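Local coordinates for hypothetical protein (PDB 4OO3) that is of unknown function but is probably an oxidoreductase that binds a nicotinamide dinucleotide through its Rossmann-fold domain, at residues Val30-Val35 and Gln401-Phe406; Glu133-Ala138 and Ile143-Ile148; Thr150-Ile155 and Pro416-Pro421; Ile237-Asp242 and Lys426-Thr431. One frame throughout, in Å; residues are numbered along the deposited sequence.

Interaction 1. Residues Val30-Val35 and Gln401-Phe406; sequences VSYPQV and QVTEHF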
# COMPACT_ATOMS: atom_id res chain seq x y z
N VAL A 30 16.67 0.12 9.11
CA VAL A 30 17.74 -0.86 9.35
C VAL A 30 18.89 -0.68 8.37
O VAL A 30 18.71 -0.14 7.27
CB VAL A 30 17.23 -2.32 9.31
CG1 VAL A 30 15.94 -2.47 10.11
CG2 VAL A 30 17.01 -2.79 7.89
N SER A 31 20.06 -1.16 8.77
CA SER A 31 21.30 -0.94 8.04
C SER A 31 21.62 -2.08 7.07
O SER A 31 22.41 -2.97 7.38
CB SER A 31 22.46 -0.77 9.03
OG SER A 31 22.12 0.14 10.05
N TYR A 32 21.02 -2.04 5.89
CA TYR A 32 21.31 -3.04 4.85
C TYR A 32 22.75 -2.83 4.35
O TYR A 32 23.13 -1.71 4.00
CB TYR A 32 20.31 -2.93 3.69
CG TYR A 32 18.87 -2.92 4.13
CD1 TYR A 32 18.20 -4.11 4.44
CD2 TYR A 32 18.16 -1.73 4.27
CE1 TYR A 32 16.88 -4.11 4.85
CE2 TYR A 32 16.84 -1.71 4.68
CZ TYR A 32 16.20 -2.91 4.97
OH TYR A 32 14.89 -2.91 5.40
N PRO A 33 23.58 -3.89 4.35
CA PRO A 33 24.98 -3.74 3.94
C PRO A 33 25.16 -3.12 2.55
O PRO A 33 26.13 -2.40 2.33
CB PRO A 33 25.51 -5.19 3.94
CG PRO A 33 24.60 -5.94 4.83
CD PRO A 33 23.25 -5.29 4.70
N GLN A 34 24.24 -3.42 1.64
CA GLN A 34 24.23 -2.82 0.30
C GLN A 34 24.18 -1.30 0.32
O GLN A 34 24.66 -0.66 -0.61
CB GLN A 34 23.02 -3.30 -0.50
CG GLN A 34 23.23 -4.55 -1.33
CD GLN A 34 21.94 -5.00 -1.98
OE1 GLN A 34 21.00 -5.36 -1.29
NE2 GLN A 34 21.89 -4.96 -3.31
N VAL A 35 23.56 -0.73 1.34
CA VAL A 35 23.27 0.69 1.34
C VAL A 35 24.37 1.50 2.03
O VAL A 35 24.66 1.32 3.22
CB VAL A 35 21.90 1.00 1.97
CG1 VAL A 35 21.60 2.49 1.85
CG2 VAL A 35 20.82 0.20 1.27
N GLN A 401 10.58 -6.01 4.37
CA GLN A 401 10.61 -7.12 3.42
C GLN A 401 10.55 -6.60 1.99
O GLN A 401 11.25 -7.12 1.12
CB GLN A 401 9.46 -8.09 3.67
CG GLN A 401 9.62 -8.96 4.89
CD GLN A 401 8.37 -9.79 5.17
OE1 GLN A 401 7.93 -10.56 4.30
NE2 GLN A 401 7.80 -9.65 6.36
N VAL A 402 9.73 -5.58 1.75
CA VAL A 402 9.62 -4.97 0.43
C VAL A 402 10.94 -4.32 0.04
O VAL A 402 11.41 -4.50 -1.08
CB VAL A 402 8.49 -3.92 0.35
CG1 VAL A 402 8.40 -3.31 -1.04
CG2 VAL A 402 7.14 -4.54 0.73
N THR A 403 11.53 -3.57 0.96
CA THR A 403 12.80 -2.89 0.71
C THR A 403 13.90 -3.90 0.35
O THR A 403 14.63 -3.70 -0.62
CB THR A 403 13.24 -2.02 1.91
OG1 THR A 403 12.16 -1.15 2.29
CG2 THR A 403 14.44 -1.19 1.57
N GLU A 404 13.98 -4.98 1.12
CA GLU A 404 14.90 -6.09 0.85
C GLU A 404 14.66 -6.73 -0.51
O GLU A 404 15.62 -7.02 -1.24
CB GLU A 404 14.76 -7.19 1.90
CG GLU A 404 15.29 -6.82 3.27
CD GLU A 404 14.88 -7.82 4.34
OE1 GLU A 404 14.90 -9.04 4.05
OE2 GLU A 404 14.54 -7.38 5.46
N HIS A 405 13.39 -6.95 -0.84
CA HIS A 405 13.02 -7.49 -2.15
C HIS A 405 13.52 -6.55 -3.25
O HIS A 405 14.08 -7.00 -4.25
CB HIS A 405 11.50 -7.72 -2.24
CG HIS A 405 11.03 -8.24 -3.57
ND1 HIS A 405 10.65 -7.41 -4.61
CD2 HIS A 405 10.85 -9.51 -4.02
CE1 HIS A 405 10.28 -8.14 -5.65
NE2 HIS A 405 10.39 -9.42 -5.32
N PHE A 406 13.35 -5.24 -3.05
CA PHE A 406 13.81 -4.23 -4.01
C PHE A 406 15.33 -4.23 -4.15
O PHE A 406 15.85 -4.22 -5.26
CB PHE A 406 13.30 -2.84 -3.60
CG PHE A 406 13.81 -1.72 -4.47
CD1 PHE A 406 13.21 -1.43 -5.69
CD2 PHE A 406 14.91 -0.96 -4.08
CE1 PHE A 406 13.68 -0.41 -6.49
CE2 PHE A 406 15.39 0.06 -4.88
CZ PHE A 406 14.78 0.34 -6.08

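Interaction 2. Residues Glu133-Ala138 and Ile143-Ile148; sequences ECFAIA and IMLYDI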
# COMPACT_ATOMS: atom_id res chain seq x y z
N GLU A 133 4.83 6.55 -19.13
CA GLU A 133 6.10 7.02 -19.70
C GLU A 133 7.28 6.65 -18.78
O GLU A 133 8.32 6.18 -19.25
CB GLU A 133 6.06 8.54 -19.94
CG GLU A 133 7.12 9.04 -20.92
CD GLU A 133 7.17 10.55 -21.04
OE1 GLU A 133 6.26 11.24 -20.53
OE2 GLU A 133 8.13 11.07 -21.66
N CYS A 134 7.10 6.87 -17.47
CA CYS A 134 8.10 6.48 -16.46
C CYS A 134 8.53 5.03 -16.61
O CYS A 134 9.72 4.72 -16.62
CB CYS A 134 7.56 6.69 -15.04
SG CYS A 134 7.22 8.39 -14.57
N PHE A 135 7.56 4.13 -16.75
CA PHE A 135 7.87 2.72 -16.94
C PHE A 135 8.57 2.47 -18.28
O PHE A 135 9.44 1.60 -18.37
CB PHE A 135 6.63 1.85 -16.78
CG PHE A 135 6.28 1.56 -15.34
CD1 PHE A 135 7.17 0.89 -14.53
CD2 PHE A 135 5.07 1.95 -14.81
CE1 PHE A 135 6.87 0.63 -13.21
CE2 PHE A 135 4.75 1.69 -13.50
CZ PHE A 135 5.65 1.02 -12.69
N ALA A 136 8.20 3.23 -19.31
CA ALA A 136 8.87 3.14 -20.61
C ALA A 136 10.32 3.61 -20.51
O ALA A 136 11.23 2.98 -21.06
CB ALA A 136 8.12 3.95 -21.65
N ILE A 137 10.54 4.71 -19.80
CA ILE A 137 11.90 5.22 -19.59
C ILE A 137 12.73 4.24 -18.78
O ILE A 137 13.89 3.98 -19.10
CB ILE A 137 11.89 6.60 -18.91
CG1 ILE A 137 11.27 7.65 -19.84
CG2 ILE A 137 13.30 7.02 -18.51
CD1 ILE A 137 10.72 8.85 -19.09
N ALA A 138 12.15 3.70 -17.71
CA ALA A 138 12.85 2.71 -16.90
C ALA A 138 13.33 1.52 -17.76
O ALA A 138 14.48 1.11 -17.67
CB ALA A 138 11.95 2.23 -15.78
N ILE A 143 16.68 0.51 -15.83
CA ILE A 143 16.60 0.84 -14.41
C ILE A 143 15.22 0.42 -13.90
O ILE A 143 14.33 0.07 -14.68
CB ILE A 143 16.89 2.34 -14.13
CG1 ILE A 143 15.97 3.26 -14.94
CG2 ILE A 143 18.35 2.66 -14.44
CD1 ILE A 143 16.17 4.73 -14.64
N MSE A 144 15.07 0.42 -12.59
CA MSE A 144 13.86 -0.08 -11.97
C MSE A 144 13.05 1.03 -11.38
O MSE A 144 13.59 1.97 -10.80
CB MSE A 144 14.22 -1.03 -10.85
CG MSE A 144 14.20 -2.47 -11.36
SE MSE A 144 14.86 -3.62 -9.91
CE MSE A 144 13.53 -3.07 -8.59
N LEU A 145 11.74 0.92 -11.55
CA LEU A 145 10.76 1.73 -10.83
C LEU A 145 9.90 0.74 -10.05
O LEU A 145 9.37 -0.20 -10.62
CB LEU A 145 9.89 2.54 -11.82
CG LEU A 145 8.67 3.29 -11.26
CD1 LEU A 145 9.07 4.24 -10.13
CD2 LEU A 145 7.97 4.05 -12.36
N TYR A 146 9.76 0.96 -8.75
CA TYR A 146 9.01 0.03 -7.89
C TYR A 146 8.23 0.79 -6.83
O TYR A 146 8.69 1.82 -6.35
CB TYR A 146 9.97 -0.94 -7.22
CG TYR A 146 9.36 -2.24 -6.76
CD1 TYR A 146 8.59 -3.00 -7.62
CD2 TYR A 146 9.60 -2.74 -5.48
CE1 TYR A 146 8.04 -4.21 -7.22
CE2 TYR A 146 9.05 -3.95 -5.08
CZ TYR A 146 8.27 -4.67 -5.95
OH TYR A 146 7.73 -5.86 -5.58
N ASP A 147 7.04 0.29 -6.49
CA ASP A 147 6.32 0.82 -5.34
C ASP A 147 6.28 -0.17 -4.17
O ASP A 147 6.83 -1.26 -4.24
CB ASP A 147 4.94 1.39 -5.72
CG ASP A 147 3.97 0.35 -6.25
OD1 ASP A 147 4.25 -0.87 -6.22
OD2 ASP A 147 2.88 0.78 -6.69
N ILE A 148 5.65 0.25 -3.08
CA ILE A 148 5.75 -0.45 -1.81
C ILE A 148 4.40 -1.04 -1.40
O ILE A 148 3.59 -0.37 -0.74
CB ILE A 148 6.30 0.51 -0.74
CG1 ILE A 148 7.66 1.07 -1.20
CG2 ILE A 148 6.43 -0.21 0.60
CD1 ILE A 148 8.17 2.24 -0.40

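Interaction 3. Residues Thr150-Ile155 and Pro416-Pro421; sequences TERNEI and PDWEVP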
# COMPACT_ATOMS: atom_id res chain seq x y z
N THR A 150 3.05 -3.32 0.93
CA THR A 150 3.35 -4.00 2.18
C THR A 150 2.41 -5.18 2.52
O THR A 150 2.83 -6.16 3.13
CB THR A 150 3.32 -3.00 3.35
OG1 THR A 150 2.12 -2.22 3.28
CG2 THR A 150 4.52 -2.06 3.28
N GLU A 151 1.15 -5.09 2.10
CA GLU A 151 0.11 -6.02 2.56
C GLU A 151 0.26 -7.41 1.96
O GLU A 151 -0.35 -8.37 2.45
CB GLU A 151 -1.28 -5.46 2.26
CG GLU A 151 -1.51 -4.08 2.86
CD GLU A 151 -1.06 -4.01 4.31
OE1 GLU A 151 -1.63 -4.77 5.14
OE2 GLU A 151 -0.13 -3.23 4.62
N ARG A 152 1.07 -7.53 0.91
CA ARG A 152 1.46 -8.82 0.38
C ARG A 152 2.19 -9.68 1.39
O ARG A 152 2.22 -10.91 1.27
CB ARG A 152 2.40 -8.61 -0.80
CG ARG A 152 1.78 -7.91 -1.98
CD ARG A 152 2.81 -7.84 -3.08
NE ARG A 152 2.30 -7.14 -4.25
CZ ARG A 152 3.03 -6.88 -5.33
NH1 ARG A 152 4.30 -7.25 -5.37
NH2 ARG A 152 2.49 -6.25 -6.36
N ASN A 153 2.82 -9.04 2.37
CA ASN A 153 3.67 -9.72 3.33
C ASN A 153 2.95 -10.04 4.63
O ASN A 153 3.49 -10.73 5.48
CB ASN A 153 4.89 -8.86 3.61
CG ASN A 153 5.73 -8.63 2.36
OD1 ASN A 153 5.90 -9.54 1.55
ND2 ASN A 153 6.25 -7.43 2.20
N GLU A 154 1.72 -9.53 4.77
CA GLU A 154 0.92 -9.77 5.95
C GLU A 154 0.36 -11.19 5.91
O GLU A 154 -0.05 -11.69 4.86
CB GLU A 154 -0.19 -8.71 6.04
CG GLU A 154 -1.06 -8.81 7.28
CD GLU A 154 -2.12 -9.89 7.14
OE1 GLU A 154 -2.73 -9.98 6.05
OE2 GLU A 154 -2.33 -10.64 8.12
N ILE A 155 0.35 -11.84 7.08
CA ILE A 155 0.15 -13.29 7.17
C ILE A 155 -1.22 -13.79 6.67
O ILE A 155 -1.27 -14.78 5.95
CB ILE A 155 0.47 -13.82 8.60
CG1 ILE A 155 0.37 -15.35 8.66
CG2 ILE A 155 -0.45 -13.19 9.64
CD1 ILE A 155 1.29 -16.08 7.71
N PRO A 416 10.37 -9.44 -11.70
CA PRO A 416 9.64 -10.52 -12.36
C PRO A 416 8.56 -10.02 -13.35
O PRO A 416 8.00 -8.94 -13.17
CB PRO A 416 9.00 -11.30 -11.20
CG PRO A 416 9.18 -10.46 -9.99
CD PRO A 416 10.36 -9.58 -10.23
N ASP A 417 8.30 -10.85 -14.36
CA ASP A 417 7.39 -10.55 -15.48
C ASP A 417 6.17 -9.71 -15.14
O ASP A 417 5.90 -8.70 -15.80
CB ASP A 417 6.87 -11.87 -16.07
CG ASP A 417 7.86 -12.54 -16.99
OD1 ASP A 417 9.03 -12.08 -17.09
OD2 ASP A 417 7.47 -13.54 -17.63
N TRP A 418 5.44 -10.15 -14.13
CA TRP A 418 4.10 -9.61 -13.86
C TRP A 418 4.09 -8.24 -13.17
O TRP A 418 3.07 -7.56 -13.21
CB TRP A 418 3.29 -10.63 -13.04
CG TRP A 418 4.00 -11.12 -11.80
CD1 TRP A 418 4.79 -12.23 -11.70
CD2 TRP A 418 4.00 -10.52 -10.50
NE1 TRP A 418 5.28 -12.36 -10.43
CE2 TRP A 418 4.80 -11.32 -9.67
CE3 TRP A 418 3.39 -9.38 -9.96
CZ2 TRP A 418 5.01 -11.03 -8.32
CZ3 TRP A 418 3.60 -9.09 -8.62
CH2 TRP A 418 4.41 -9.91 -7.81
N GLU A 419 5.20 -7.83 -12.58
CA GLU A 419 5.21 -6.65 -11.69
C GLU A 419 4.86 -5.32 -12.37
O GLU A 419 3.96 -4.62 -11.90
CB GLU A 419 6.54 -6.54 -10.93
CG GLU A 419 6.62 -7.45 -9.71
CD GLU A 419 6.04 -6.84 -8.44
OE1 GLU A 419 5.17 -5.94 -8.53
OE2 GLU A 419 6.46 -7.24 -7.34
N VAL A 420 5.55 -4.97 -13.45
CA VAL A 420 5.30 -3.70 -14.12
C VAL A 420 3.91 -3.67 -14.74
O VAL A 420 3.12 -2.76 -14.44
CB VAL A 420 6.38 -3.37 -15.16
CG1 VAL A 420 5.96 -2.18 -16.02
CG2 VAL A 420 7.71 -3.10 -14.48
N PRO A 421 3.57 -4.66 -15.57
CA PRO A 421 2.21 -4.61 -16.13
C PRO A 421 1.11 -4.57 -15.05
O PRO A 421 0.12 -3.88 -15.23
CB PRO A 421 2.12 -5.88 -16.99
CG PRO A 421 3.29 -6.72 -16.63
CD PRO A 421 4.34 -5.81 -16.08
O HOH W 1 2.63 -5.74 -9.56

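Interaction 4. Residues Ile237-Asp242 and Lys426-Thr431; sequences IDYRKD and KYYTTT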
# COMPACT_ATOMS: atom_id res chain seq x y z
N ILE A 237 -1.59 -9.06 -15.81
CA ILE A 237 -2.86 -8.40 -16.11
C ILE A 237 -2.62 -7.35 -17.19
O ILE A 237 -1.80 -6.45 -17.01
CB ILE A 237 -3.47 -7.71 -14.87
CG1 ILE A 237 -3.53 -8.67 -13.66
CG2 ILE A 237 -4.86 -7.15 -15.18
CD1 ILE A 237 -4.43 -9.88 -13.83
N ASP A 238 -3.31 -7.48 -18.33
CA ASP A 238 -3.26 -6.49 -19.39
C ASP A 238 -4.41 -5.52 -19.17
O ASP A 238 -5.57 -5.86 -19.40
CB ASP A 238 -3.38 -7.16 -20.77
CG ASP A 238 -3.28 -6.17 -21.93
OD1 ASP A 238 -3.21 -4.94 -21.70
OD2 ASP A 238 -3.28 -6.63 -23.09
N TYR A 239 -4.10 -4.30 -18.74
CA TYR A 239 -5.15 -3.37 -18.33
C TYR A 239 -6.00 -2.91 -19.51
O TYR A 239 -7.15 -2.51 -19.32
CB TYR A 239 -4.56 -2.19 -17.53
CG TYR A 239 -3.89 -1.10 -18.34
CD1 TYR A 239 -4.64 -0.12 -18.97
CD2 TYR A 239 -2.50 -1.04 -18.44
CE1 TYR A 239 -4.03 0.87 -19.71
CE2 TYR A 239 -1.89 -0.04 -19.17
CZ TYR A 239 -2.66 0.90 -19.81
OH TYR A 239 -2.09 1.90 -20.54
N ARG A 240 -5.45 -2.99 -20.71
CA ARG A 240 -6.21 -2.67 -21.93
C ARG A 240 -7.32 -3.68 -22.22
O ARG A 240 -8.32 -3.34 -22.86
CB ARG A 240 -5.27 -2.56 -23.13
CG ARG A 240 -4.26 -1.42 -22.99
CD ARG A 240 -3.48 -1.21 -24.28
NE ARG A 240 -2.43 -0.20 -24.13
CZ ARG A 240 -1.25 -0.40 -23.55
NH1 ARG A 240 -0.93 -1.59 -23.04
NH2 ARG A 240 -0.37 0.59 -23.48
N LYS A 241 -7.16 -4.91 -21.75
CA LYS A 241 -8.08 -6.00 -22.08
C LYS A 241 -8.82 -6.61 -20.89
O LYS A 241 -9.91 -7.13 -21.05
CB LYS A 241 -7.32 -7.11 -22.80
CG LYS A 241 -6.75 -6.67 -24.13
CD LYS A 241 -6.05 -7.81 -24.85
CE LYS A 241 -5.63 -7.37 -26.25
NZ LYS A 241 -4.99 -8.48 -27.01
N ASP A 242 -8.22 -6.57 -19.70
CA ASP A 242 -8.71 -7.37 -18.58
C ASP A 242 -9.53 -6.59 -17.55
O ASP A 242 -10.15 -7.19 -16.68
CB ASP A 242 -7.52 -8.02 -17.86
CG ASP A 242 -6.78 -9.02 -18.74
OD1 ASP A 242 -7.41 -9.62 -19.63
OD2 ASP A 242 -5.56 -9.21 -18.53
N LYS A 426 -3.10 -1.87 -11.90
CA LYS A 426 -3.55 -1.41 -10.60
C LYS A 426 -3.90 0.07 -10.67
O LYS A 426 -5.00 0.47 -10.28
CB LYS A 426 -2.44 -1.63 -9.58
CG LYS A 426 -2.79 -1.32 -8.15
CD LYS A 426 -1.60 -0.73 -7.39
CE LYS A 426 -0.34 -1.56 -7.51
NZ LYS A 426 0.84 -0.94 -6.87
N TYR A 427 -2.94 0.87 -11.14
CA TYR A 427 -3.12 2.32 -11.23
C TYR A 427 -4.13 2.72 -12.30
O TYR A 427 -4.81 3.74 -12.15
CB TYR A 427 -1.77 3.03 -11.45
CG TYR A 427 -0.92 3.03 -10.21
CD1 TYR A 427 -1.33 3.73 -9.08
CD2 TYR A 427 0.27 2.32 -10.14
CE1 TYR A 427 -0.57 3.72 -7.93
CE2 TYR A 427 1.04 2.30 -9.00
CZ TYR A 427 0.61 3.01 -7.89
OH TYR A 427 1.35 3.02 -6.74
N TYR A 428 -4.24 1.93 -13.37
CA TYR A 428 -5.32 2.14 -14.33
C TYR A 428 -6.67 2.01 -13.63
O TYR A 428 -7.56 2.85 -13.82
CB TYR A 428 -5.25 1.14 -15.49
CG TYR A 428 -6.44 1.25 -16.42
CD1 TYR A 428 -6.50 2.24 -17.39
CD2 TYR A 428 -7.51 0.37 -16.32
CE1 TYR A 428 -7.59 2.36 -18.24
CE2 TYR A 428 -8.61 0.48 -17.17
CZ TYR A 428 -8.64 1.47 -18.12
OH TYR A 428 -9.73 1.58 -18.96
N THR A 429 -6.81 0.97 -12.81
CA THR A 429 -8.05 0.74 -12.07
C THR A 429 -8.39 1.93 -11.17
O THR A 429 -9.51 2.45 -11.23
CB THR A 429 -7.98 -0.57 -11.24
OG1 THR A 429 -7.55 -1.65 -12.08
CG2 THR A 429 -9.34 -0.91 -10.67
N THR A 430 -7.44 2.39 -10.36
CA THR A 430 -7.73 3.46 -9.40
C THR A 430 -8.01 4.81 -10.05
O THR A 430 -8.98 5.48 -9.68
CB THR A 430 -6.61 3.64 -8.37
OG1 THR A 430 -5.37 3.91 -9.03
CG2 THR A 430 -6.48 2.40 -7.49
N THR A 431 -7.17 5.22 -10.99
CA THR A 431 -7.35 6.53 -11.63
C THR A 431 -8.60 6.59 -12.52
O THR A 431 -9.26 7.63 -12.59
CB THR A 431 -6.10 6.95 -12.44
OG1 THR A 431 -5.79 5.94 -13.41
CG2 THR A 431 -4.92 7.14 -11.50

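Interaction 1. Residues Val30-Val35 and Gln401-Phe406
The phenol ring of Y32 lies across the neighbouring side chains of T403 and E404 on the helix that carries Q401-F406; E404 meets the CD1/CE1 half of the ring and T403 the CE2 half, both obliquely. On the E404 side the nearest pair is Y32 CE1 and E404 CG, 3.5 Å apart, so the methylene rather than the charged end does the touching. E404 OE2 stays further off, 4.1 Å from Y32 CE1, with the carboxylate plane turned 55° from that of the ring. On the other half T403 CG2 comes within 4.0 Å of Y32 CE2. T403 can offer a methyl because CG2 stands anti to its backbone N, which places OG1 beside that N and within reach of F399 O, a hydrogen bond inside the helix. The outer end of the ring is met more loosely, Y32 OH lying 4.0 Å from T403 CB. Within the loop itself, V30 CG2 lies over one face of the Y32 ring, toward its rim. A serine in place of Y32 would probably open a gap between loop and helix and strip both the T403 methyl and the E404 methylene of their apolar cover. Nearby, Q34 NE2 hydrogen-bonds to L407 O and E11 OE2. The case illustrates how a two-domain dehydrogenase-like chain is knitted together: a loop between helix 22-26 and strand 38-43, part of the first beta-alpha-beta unit of the Rossmann fold, rests its tyrosine on a helix from the C-terminal part of the chain.

Interaction 2. Residues Glu133-Ala138 and Ile143-Ile148
L145 leans from the strand into the helix, and each step along its side chain finds a partner. L145 CB lies 3.8 Å from F135 CE1 and also faces the methyl of A138. L145 CG passes beyond the ring's rim, 3.8 Å from F135 CE1. At the tip L145 CD2 settles over the ring face as a CH-pi contact, 3.8 Å from the F135 centroid and only 15° off the ring normal, while L145 CD2 also lies 3.8 Å from C134 CB. The branch gets there because L145 CG is anti to its backbone N (chi1 172°). Where the segments draw together, I143 N donates to A138 O at 2.9 Å, a nearly straight bond, and I143 CG1 packs 3.7 Å from A138 CA. V420, M423 and L424 of helix 419-439 also touch F135. Replacing F135 by an alanine would probably leave the L145 methyl without its aromatic platform and open a gap toward helix 419-439. Helix 125-140 and strand 145-147, whose segment directions differ by 130°, thus close the last beta-alpha-beta unit of the parallel Rossmann sheet, the helix packing on its edge strand through F135, C134 and A138 against L145 and I143.

Interaction 3. Residues Thr150-Ile155 and Pro416-Pro421
R152 reaches both E419 and W418 from a short turn closed by its own hydrogen bonds. T150 OG1 donates to E151 OE2 at 2.8 Å, on the anti side of that carboxylate, and T150 O accepts from N153 N, which curls the backbone. R152 then sends its side chain out almost fully extended, with chi2 at -177° and chi3 at -178°, toward the start of helix 419-439. R152 NH1 gives E419 OE2 a 2.9 Å hydrogen bond within a salt bridge; the acceptor lies in the guanidinium plane and is met on its syn side, although 33° out of the carboxylate plane. R152 NH2 adds a weak bond to E419 OE1 at 3.5 Å, and a water accepts from R152 NH2 at 3.2 Å while lying 2.7 Å from E419 OE1. Here the chain has just left strand 145-147, the edge of the Rossmann sheet, and runs toward helix 155-164. The arginine has a second anion in D225 of helix 220-231, and E419 OE2 also accepts from Y146 OH, so the pair is held from both ends and its charges are likely to be mutually stabilised. W418, in the type I turn P416-E419, bounds the guanidinium from another side: W418 CH2 is 3.6 Å from R152 NH1, which lies at the edge of the indole. Over one indole face sits E419 CG. Next in line, N153 ND2 bonds to H398 O, and E154 caps helix 155-164, its OE1 accepting from T157 N.

Interaction 4. Residues Ile237-Asp242 and Lys426-Thr431
Aromatic contact does the work between these segments: the rings of Y239 and Y428 form an offset stack, their centroids 4.9 Å apart and their planes inclined by 30°. Because of that tilt one corner leads, and Y239 CD1 comes down over a face of the Y428 ring, 3.4 Å from Y428 CD1. Further back, Y239 CB lies 4.0 Å from Y428 CB, so apolar contact continues between the methylenes. Y428 meets its partner because its CG stands anti to the backbone N (chi1 174°), reaching outward from the helix. Alongside the stack, R240 runs extended beside Y239, its CG over one face of that ring near the rim and its guanidinium face meeting Y239 OH.

Hydrogen bonds lie within each segment. D238 is the N-cap of the short helix: its OD1 accepts from R240 N at 3.1 Å, while D238 N donates to D242 OD2 at 2.8 Å. On the other helix Y427 O is gripped twice, by T431 N and by T431 OG1, the latter at 2.7 Å, from opposite faces of the carbonyl plane.

Around the tyrosine pair, F128 of helix 125-140 meets Y239 edge-to-face and touches Y428 as well. The contact therefore sits where the turn leading into strand 243-255, an edge strand of the mixed sheet, meets helix 419-439 beside a helix of the Rossmann domain.

How the interactions relate
From the N terminus, segment 30-35 opens interaction 1, which closes at 401-406 and so encloses nearly the whole chain. Inside it, interaction 2 closes at once, with four residues between its segments. Interaction 3 opens just after it, at 150-155, and interaction 4 at 237-242; both close beyond 401-406, at 416-421 and 426-431, so interactions 1, 3 and 4 cross. The two last closures share helix 419-439. Interactions 2 and 4 share a salt bridge, D147 OD2 to K426 NZ, and F406 packs on M144 between interactions 1 and 2. Interactions 1 and 3 tie C-terminal helices to the Rossmann part, 2 closes its last unit, and 4 joins helix 419-439 to the turn before strand 243-255.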